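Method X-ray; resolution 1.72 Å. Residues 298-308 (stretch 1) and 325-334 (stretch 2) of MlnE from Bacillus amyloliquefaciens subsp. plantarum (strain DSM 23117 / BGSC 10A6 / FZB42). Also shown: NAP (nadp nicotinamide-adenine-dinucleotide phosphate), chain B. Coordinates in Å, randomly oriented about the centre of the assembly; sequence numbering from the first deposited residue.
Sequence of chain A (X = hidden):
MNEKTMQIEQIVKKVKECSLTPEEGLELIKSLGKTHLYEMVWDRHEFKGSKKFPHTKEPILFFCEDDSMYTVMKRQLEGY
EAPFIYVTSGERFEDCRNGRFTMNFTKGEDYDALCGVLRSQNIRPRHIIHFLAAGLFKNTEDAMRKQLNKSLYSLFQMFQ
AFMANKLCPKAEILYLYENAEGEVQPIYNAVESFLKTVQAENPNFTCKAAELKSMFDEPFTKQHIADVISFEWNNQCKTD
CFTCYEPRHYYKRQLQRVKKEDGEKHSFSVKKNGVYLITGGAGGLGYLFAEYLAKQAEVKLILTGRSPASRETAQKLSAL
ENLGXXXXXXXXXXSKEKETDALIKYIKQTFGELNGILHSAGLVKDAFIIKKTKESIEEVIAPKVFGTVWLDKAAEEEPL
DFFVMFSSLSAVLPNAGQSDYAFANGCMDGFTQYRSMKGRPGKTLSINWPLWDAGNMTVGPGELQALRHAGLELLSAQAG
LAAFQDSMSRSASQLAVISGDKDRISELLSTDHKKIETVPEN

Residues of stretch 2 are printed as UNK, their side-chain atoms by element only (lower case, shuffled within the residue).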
ATOM      1  N   GLU A 298      -0.058  14.053  30.255  1.00 42.52           N
ATOM      2  CA  GLU A 298       0.080  12.883  31.094  1.00 44.57           C
ATOM      3  C   GLU A 298      -0.808  11.794  30.608  1.00 42.79           C
ATOM      4  O   GLU A 298      -2.019  11.736  30.922  1.00 38.49           O
ATOM      5  CB  GLU A 298      -0.221  13.202  32.561  1.00 49.45           C
ATOM      6  CG  GLU A 298       0.831  14.113  33.187  1.00 57.95           C
ATOM      7  CD  GLU A 298       0.459  14.542  34.617  1.00 65.42           C
ATOM      8  OE1 GLU A 298      -0.560  14.047  35.172  1.00 57.10           O
ATOM      9  OE2 GLU A 298       1.199  15.373  35.181  1.00 71.71           O
ATOM     10  N   VAL A 299      -0.214  10.917  29.802  1.00 37.22           N
ATOM     11  CA  VAL A 299      -0.965   9.842  29.198  1.00 35.52           C
ATOM     12  C   VAL A 299      -0.617   8.492  29.705  1.00 38.44           C
ATOM     13  O   VAL A 299       0.324   8.332  30.489  1.00 35.07           O
ATOM     14  CB  VAL A 299      -0.764   9.845  27.673  1.00 38.63           C
ATOM     15  CG1 VAL A 299      -1.242  11.167  27.105  1.00 40.88           C
ATOM     16  CG2 VAL A 299       0.688   9.647  27.259  1.00 37.02           C
ATOM     17  N   LYS A 300      -1.403   7.516  29.265  1.00 34.19           N
ATOM     18  CA  LYS A 300      -1.100   6.109  29.405  1.00 34.37           C
ATOM     19  C   LYS A 300      -0.697   5.519  28.043  1.00 38.29           C
ATOM     20  O   LYS A 300      -1.468   5.632  27.084  1.00 31.79           O
ATOM     21  CB  LYS A 300      -2.327   5.346  29.874  1.00 37.17           C
ATOM     22  CG  LYS A 300      -3.047   6.122  30.988  1.00 43.15           C
ATOM     23  CD  LYS A 300      -2.759   5.544  32.338  1.00 50.56           C
ATOM     24  CE  LYS A 300      -3.989   5.757  33.232  1.00 57.34           C
ATOM     25  NZ  LYS A 300      -4.139   7.223  33.390  1.00 51.30           N
ATOM     26  N   LEU A 301       0.506   4.934  27.955  1.00 34.54           N
ATOM     27  CA  LEU A 301       1.002   4.388  26.688  1.00 34.86           C
ATOM     28  C   LEU A 301       1.165   2.894  26.754  1.00 35.34           C
ATOM     29  O   LEU A 301       1.754   2.380  27.719  1.00 29.74           O
ATOM     30  CB  LEU A 301       2.344   5.008  26.408  1.00 33.25           C
ATOM     31  CG  LEU A 301       2.308   6.483  26.124  1.00 33.55           C
ATOM     32  CD1 LEU A 301       3.680   7.135  26.032  1.00 39.55           C
ATOM     33  CD2 LEU A 301       1.538   6.751  24.878  1.00 38.90           C
ATOM     34  N   ILE A 302       0.703   2.167  25.736  1.00 31.47           N
ATOM     35  CA  ILE A 302       1.010   0.722  25.625  1.00 31.21           C
ATOM     36  C   ILE A 302       1.834   0.517  24.381  1.00 32.61           C
ATOM     37  O   ILE A 302       1.427   0.960  23.314  1.00 28.19           O
ATOM     38  CB  ILE A 302      -0.243  -0.084  25.523  1.00 33.18           C
ATOM     39  CG1 ILE A 302      -1.110   0.137  26.757  1.00 33.36           C
ATOM     40  CG2 ILE A 302       0.082  -1.569  25.311  1.00 33.25           C
ATOM     41  CD1 ILE A 302      -2.067   1.299  26.645  1.00 35.90           C
ATOM     42  N   LEU A 303       3.071   0.045  24.544  1.00 32.03           N
ATOM     43  CA  LEU A 303       4.012  -0.191  23.413  1.00 30.44           C
ATOM     44  C   LEU A 303       3.937  -1.665  23.170  1.00 31.57           C
ATOM     45  O   LEU A 303       3.942  -2.450  24.152  1.00 29.66           O
ATOM     46  CB  LEU A 303       5.441   0.148  23.830  1.00 31.53           C
ATOM     47  CG  LEU A 303       5.758   1.532  24.431  1.00 34.66           C
ATOM     48  CD1 LEU A 303       7.240   1.820  24.596  1.00 35.85           C
ATOM     49  CD2 LEU A 303       5.118   2.635  23.601  1.00 33.72           C
ATOM     50  N   THR A 304       3.788  -2.064  21.888  1.00 29.05           N
ATOM     51  CA  THR A 304       3.661  -3.458  21.538  1.00 32.42           C
ATOM     52  C   THR A 304       4.651  -3.799  20.456  1.00 29.55           C
ATOM     53  O   THR A 304       4.919  -3.010  19.549  1.00 33.55           O
ATOM     54  CB  THR A 304       2.207  -3.849  21.155  1.00 36.23           C
ATOM     55  OG1 THR A 304       1.345  -3.534  22.243  1.00 46.98           O
ATOM     56  CG2 THR A 304       2.104  -5.268  20.990  1.00 36.72           C
ATOM     57  N   GLY A 305       5.295  -4.944  20.644  1.00 33.32           N
ATOM     58  CA  GLY A 305       6.135  -5.597  19.604  1.00 30.45           C
ATOM     59  C   GLY A 305       6.060  -7.095  19.875  1.00 30.35           C
ATOM     60  O   GLY A 305       5.476  -7.545  20.866  1.00 29.96           O
ATOM     61  N   ARG A 306       6.615  -7.898  18.983  1.00 30.42           N
ATOM     62  CA  ARG A 306       6.550  -9.350  19.145  1.00 30.72           C
ATOM     63  C   ARG A 306       7.513  -9.850  20.225  1.00 33.46           C
ATOM     64  O   ARG A 306       7.185 -10.793  20.929  1.00 33.57           O
ATOM     65  CB  ARG A 306       6.926 -10.021  17.829  1.00 34.83           C
ATOM     66  CG  ARG A 306       5.753  -9.984  16.831  1.00 38.29           C
ATOM     67  CD  ARG A 306       6.248 -10.433  15.502  1.00 40.71           C
ATOM     68  NE  ARG A 306       7.370  -9.584  15.121  1.00 36.22           N
ATOM     69  CZ  ARG A 306       8.179  -9.856  14.108  1.00 40.79           C
ATOM     70  NH1 ARG A 306       7.922 -10.925  13.353  1.00 43.81           N
ATOM     71  NH2 ARG A 306       9.191  -9.031  13.812  1.00 37.66           N
ATOM     72  N   SER A 307       8.666  -9.192  20.330  1.00 29.18           N
ATOM     73  CA  SER A 307       9.746  -9.648  21.208  1.00 33.37           C
ATOM     74  C   SER A 307       9.368  -9.616  22.690  1.00 31.37           C
ATOM     75  O   SER A 307       8.658  -8.708  23.154  1.00 31.16           O
ATOM     76  CB  SER A 307      10.962  -8.778  21.057  1.00 31.69           C
ATOM     77  OG  SER A 307      11.413  -8.841  19.744  1.00 37.09           O
ATOM     78  N   PRO A 308       9.932 -10.552  23.471  1.00 32.70           N
ATOM     79  CA  PRO A 308       9.776 -10.461  24.954  1.00 30.89           C
ATOM     80  C   PRO A 308      10.381  -9.229  25.548  1.00 29.43           C
ATOM     81  O   PRO A 308      11.285  -8.536  24.955  1.00 29.10           O
ATOM     82  CB  PRO A 308      10.536 -11.701  25.479  1.00 32.42           C
ATOM     83  CG  PRO A 308      10.688 -12.585  24.310  1.00 37.42           C
ATOM     84  CD  PRO A 308      10.767 -11.695  23.075  1.00 34.49           C
ATOM     85  N   UNK A 325       4.291   9.858  31.887  1.00 41.23           N
ATOM     86  CA  UNK A 325       3.373   8.840  31.426  1.00 36.19           C
ATOM     87  C   UNK A 325       3.305   7.671  32.353  1.00 38.68           C
ATOM     88  O   UNK A 325       4.186   7.433  33.164  1.00 44.39           O
ATOM     89  c   UNK A 325       3.769   8.348  30.049  1.00 36.95           C
ATOM     90  N   UNK A 326       2.261   6.897  32.184  1.00 33.97           N
ATOM     91  CA  UNK A 326       2.256   5.547  32.658  1.00 36.75           C
ATOM     92  C   UNK A 326       2.479   4.681  31.373  1.00 41.14           C
ATOM     93  O   UNK A 326       1.883   4.969  30.347  1.00 41.89           O
ATOM     94  c   UNK A 326       0.915   5.322  33.275  1.00 38.71           C
ATOM     95  c   UNK A 326       0.713   3.975  33.887  1.00 47.59           C
ATOM     96  c   UNK A 326      -0.616   3.929  34.664  1.00 51.95           C
ATOM     97  o   UNK A 326      -1.176   4.985  35.022  1.00 54.02           O
ATOM     98  o   UNK A 326      -1.087   2.823  34.928  1.00 57.09           O
ATOM     99  N   UNK A 327       3.318   3.658  31.413  1.00 37.34           N
ATOM    100  CA  UNK A 327       3.709   2.978  30.166  1.00 34.98           C
ATOM    101  C   UNK A 327       3.900   1.512  30.389  1.00 37.50           C
ATOM    102  O   UNK A 327       4.581   1.110  31.344  1.00 36.07           O
ATOM    103  c   UNK A 327       5.012   3.600  29.638  1.00 35.06           C
ATOM    104  N   UNK A 328       3.308   0.685  29.537  1.00 32.74           N
ATOM    105  CA  UNK A 328       3.493  -0.727  29.583  1.00 30.59           C
ATOM    106  C   UNK A 328       4.112  -1.183  28.257  1.00 31.87           C
ATOM    107  O   UNK A 328       3.960  -0.503  27.213  1.00 31.85           O
ATOM    108  c   UNK A 328       1.429  -1.017  31.016  1.00 43.99           C
ATOM    109  c   UNK A 328       2.170  -1.429  29.751  1.00 35.54           C
ATOM    110  c   UNK A 328       0.162  -1.843  31.047  1.00 44.04           C
ATOM    111  c   UNK A 328       2.312  -1.316  32.216  1.00 47.75           C
ATOM    112  N   UNK A 329       4.865  -2.274  28.321  1.00 30.10           N
ATOM    113  CA  UNK A 329       5.287  -3.012  27.133  1.00 29.36           C
ATOM    114  C   UNK A 329       4.555  -4.319  27.147  1.00 33.42           C
ATOM    115  O   UNK A 329       4.752  -5.140  28.003  1.00 34.00           O
ATOM    116  c   UNK A 329       7.535  -5.394  25.919  1.00 34.28           C
ATOM    117  c   UNK A 329       6.781  -3.254  27.064  1.00 30.23           C
ATOM    118  c   UNK A 329       7.507  -4.180  23.409  1.00 31.65           C
ATOM    119  c   UNK A 329       7.186  -4.040  25.836  1.00 30.48           C
ATOM    120  c   UNK A 329       7.869  -6.131  24.764  1.00 32.21           C
ATOM    121  c   UNK A 329       7.879  -5.510  23.509  1.00 32.71           C
ATOM    122  c   UNK A 329       7.180  -3.434  24.566  1.00 31.58           C
ATOM    123  o   UNK A 329       8.180  -6.195  22.340  1.00 31.37           O
ATOM    124  N   UNK A 330       3.779  -4.567  26.109  1.00 33.85           N
ATOM    125  CA  UNK A 330       2.977  -5.749  26.058  1.00 34.65           C
ATOM    126  C   UNK A 330       3.301  -6.465  24.760  1.00 39.34           C
ATOM    127  O   UNK A 330       2.931  -5.968  23.672  1.00 37.31           O
ATOM    128  c   UNK A 330       0.580  -6.523  25.947  1.00 41.77           C
ATOM    129  c   UNK A 330       1.483  -5.332  26.118  1.00 37.87           C
ATOM    130  c   UNK A 330       1.176  -4.574  27.426  1.00 39.97           C
ATOM    131  N   UNK A 331       4.010  -7.619  24.850  1.00 38.56           N
ATOM    132  CA  UNK A 331       4.362  -8.431  23.680  1.00 35.41           C
ATOM    133  C   UNK A 331       3.116  -8.968  22.967  1.00 37.26           C
ATOM    134  O   UNK A 331       2.204  -9.454  23.604  1.00 34.93           O
ATOM    135  c   UNK A 331       5.527  -9.210  25.615  1.00 36.89           C
ATOM    136  c   UNK A 331       4.554  -8.202  26.097  1.00 36.58           C
ATOM    137  c   UNK A 331       5.173  -9.593  24.249  1.00 37.90           C
ATOM    138  N   UNK A 332       3.097  -8.860  21.637  1.00 37.21           N
ATOM    139  CA  UNK A 332       2.004  -9.404  20.843  1.00 34.34           C
ATOM    140  C   UNK A 332       2.410  -9.375  19.385  1.00 33.12           C
ATOM    141  O   UNK A 332       3.163  -8.485  18.948  1.00 35.18           O
ATOM    142  c   UNK A 332       0.716  -8.637  21.046  1.00 34.39           C
ATOM    143  N   UNK A 333       1.957 -10.369  18.650  1.00 30.42           N
ATOM    144  CA  UNK A 333       2.162 -10.399  17.213  1.00 31.55           C
ATOM    145  C   UNK A 333       0.832  -9.885  16.613  1.00 30.98           C
ATOM    146  O   UNK A 333      -0.148 -10.597  16.544  1.00 32.29           O
ATOM    147  o   UNK A 333       3.245 -12.902  14.801  1.00 37.56           O
ATOM    148  o   UNK A 333       2.291 -10.906  14.584  1.00 31.94           O
ATOM    149  c   UNK A 333       2.717 -11.866  15.274  1.00 38.63           C
ATOM    150  c   UNK A 333       2.515 -11.793  16.744  1.00 33.99           C
ATOM    151  N   UNK A 334       0.785  -8.616  16.261  1.00 31.98           N
ATOM    152  CA  UNK A 334      -0.496  -8.048  15.875  1.00 30.12           C
ATOM    153  C   UNK A 334      -1.000  -8.505  14.507  1.00 30.23           C
ATOM    154  O   UNK A 334      -2.117  -8.182  14.170  1.00 28.95           O
ATOM    155  c   UNK A 334      -0.593  -6.519  16.030  1.00 32.79           C
ATOM    156  c   UNK A 334      -0.629  -6.096  17.507  1.00 35.14           C
ATOM    157  c   UNK A 334       0.689  -5.906  13.997  1.00 34.52           C
ATOM    158  c   UNK A 334       0.542  -5.763  15.450  1.00 34.79           C
TER
HETATM  159  PA  NAP B 601      11.798  -0.657  13.482  1.00 37.79           P
HETATM  160  O1A NAP B 601      12.706   0.064  14.513  1.00 39.96           O
HETATM  161  O2A NAP B 601      12.084  -2.058  12.971  1.00 38.21           O
HETATM  162  O5B NAP B 601      10.391  -0.744  14.257  1.00 34.52           O
HETATM  163  C5B NAP B 601       9.353  -1.554  13.721  1.00 34.33           C
HETATM  164  C4B NAP B 601       8.884  -2.363  14.904  1.00 32.59           C
HETATM  165  O4B NAP B 601       7.815  -3.221  14.448  1.00 31.32           O
HETATM  166  C3B NAP B 601       9.952  -3.313  15.513  1.00 37.75           C
HETATM  167  O3B NAP B 601      10.314  -2.882  16.829  1.00 36.49           O
HETATM  168  C2B NAP B 601       9.245  -4.676  15.596  1.00 34.25           C
HETATM  169  O2B NAP B 601       9.482  -5.297  16.828  1.00 33.34           O
HETATM  170  C1B NAP B 601       7.764  -4.302  15.353  1.00 32.37           C
HETATM  171  N9A NAP B 601       6.976  -5.346  14.712  1.00 33.48           N
HETATM  172  C8A NAP B 601       7.231  -5.992  13.510  1.00 32.99           C
HETATM  173  N7A NAP B 601       6.286  -6.965  13.261  1.00 31.38           N
HETATM  174  C5A NAP B 601       5.386  -6.888  14.262  1.00 31.69           C
HETATM  175  C6A NAP B 601       4.179  -7.596  14.622  1.00 31.87           C
HETATM  176  N6A NAP B 601       3.729  -8.567  13.761  1.00 36.22           N
HETATM  177  N1A NAP B 601       3.553  -7.277  15.843  1.00 29.97           N
HETATM  178  C2A NAP B 601       4.049  -6.307  16.634  1.00 33.64           C
HETATM  179  N3A NAP B 601       5.181  -5.604  16.354  1.00 35.38           N
HETATM  180  C4A NAP B 601       5.867  -5.846  15.232  1.00 32.23           C
HETATM  181  O3  NAP B 601      11.544   0.292  12.180  1.00 39.12           O
HETATM  182  PN  NAP B 601      11.304   1.897  12.178  1.00 41.92           P
HETATM  183  O1N NAP B 601      12.421   2.579  11.407  1.00 44.91           O
HETATM  184  O2N NAP B 601      10.834   2.241  13.567  1.00 40.25           O
HETATM  185  O5D NAP B 601       9.996   2.136  11.258  1.00 47.23           O
HETATM  186  C5D NAP B 601       8.715   1.978  11.933  1.00 47.29           C
HETATM  187  C4D NAP B 601       7.536   2.066  10.954  1.00 45.78           C
HETATM  188  O4D NAP B 601       7.609   3.219  10.127  1.00 42.29           O
HETATM  189  C3D NAP B 601       7.569   0.856  10.011  1.00 46.67           C
HETATM  190  O3D NAP B 601       6.253   0.350   9.873  1.00 40.74           O
HETATM  191  C2D NAP B 601       8.132   1.391   8.707  1.00 49.10           C
HETATM  192  O2D NAP B 601       7.693   0.619   7.553  1.00 49.66           O
HETATM  193  C1D NAP B 601       7.706   2.887   8.711  1.00 46.46           C
HETATM  194  N1N NAP B 601       8.681   3.695   7.936  1.00 48.81           N
HETATM  195  C2N NAP B 601       9.936   3.985   8.442  1.00 47.89           C
HETATM  196  C3N NAP B 601      10.906   4.737   7.753  1.00 47.03           C
HETATM  197  C7N NAP B 601      12.300   5.059   8.359  1.00 50.30           C
HETATM  198  O7N NAP B 601      13.147   5.664   7.696  1.00 41.04           O
HETATM  199  N7N NAP B 601      12.646   4.731   9.612  1.00 47.65           N
HETATM  200  C4N NAP B 601      10.571   5.177   6.465  1.00 41.10           C
HETATM  201  C5N NAP B 601       9.317   4.847   5.935  1.00 45.13           C
HETATM  202  C6N NAP B 601       8.373   4.125   6.691  1.00 47.13           C
HETATM  203  P2B NAP B 601       9.397  -6.920  17.076  1.00 36.08           P
HETATM  204  O1X NAP B 601      10.380  -7.615  16.143  1.00 36.16           O
HETATM  205  O2X NAP B 601       9.709  -7.104  18.595  1.00 36.27           O
HETATM  206  O3X NAP B 601       7.984  -7.303  16.733  1.00 39.49           O
HETATM  207  O   HOH W   1       5.411 -12.560  13.075  1.00 42.34           O

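Position 325 has one side-chain carbon, its CB, 4.2 Å from Leu301 CD1. A lone carbon means alanine: Ala325.

Position 326 has three side-chain carbons in an unbranched chain, the third carrying two oxygens. The backbone N of 326 is 2.9 Å from Val299 O, and one side-chain oxygen lies near the Lys300 side chain. This is a carboxylate on a two-carbon stem, so the residue is Glu326. Glu326 OE1 is 4.1 Å from Lys300 NZ, close for opposite charges but beyond a salt bridge. Glu326 N donates its hydrogen bond to Val299 O.

Position 327 again has a single carbon, its CB, 4.4 Å from Leu301 CB. It is Ala327.

Position 328 has four carbons, forked at the second. The backbone N of 328 is 2.9 Å from Leu301 O. The fork is that of leucine, Leu328. Its side chain lies on the same face of the sheet as Ile302.

Position 329 has one carbon followed by a six-carbon ring bearing one oxygen. The ring passes along Leu303, and its oxygen reaches the carbonyl of Ser307. This is Tyr329. Tyr329 OH donates a hydrogen bond to Ser307 O at 2.7 Å, near the plane of the ring. A CB on Gly305 would clash with this hydroxyl.

Position 330 has three carbons, one carrying the other two. A branch carbon of 330 packs against Ile302 CG2 at 3.8 Å. It is beta-branched without a longer arm, hence Val330; the packing carbon is CG2.

Position 331 has three carbons that close a ring onto the backbone N. The CB of 331 is 3.8 Å from Ser307 O. Only proline closes such a ring: Pro331.

Position 332 has one carbon, its CB, 3.6 Å from Thr304 CG2. It is Ala332. Ala332 N donates to Gly305 O at 2.8 Å.

Position 333 has two carbons, the second carrying two oxygens. The CB of 333 is 3.7 Å from Arg306 CG. The short carboxylate is Asp333. A water bridges Asp333 OD2 and Arg306 NH1.

Position 334 has four carbons, forked at the first, with one arm two carbons long. It makes no close contact with stretch 1. It is Ile334.

The contact is a pair of parallel strands. Leu301 N donates to Glu326 O and Leu303 N to Leu328 O, while Leu328 N and Val330 N return bonds to Leu301 O and Leu303 O. Side chains alternate between the two faces. Past the strands, Arg306 and Ser307 bind the 2'-phosphate of NADP, while Asp333 OD1 and Ile334 N bond its adenine. The pairing brings these two groups of residues together.

Stretch 2, residues 325-334: AEALYVPADI
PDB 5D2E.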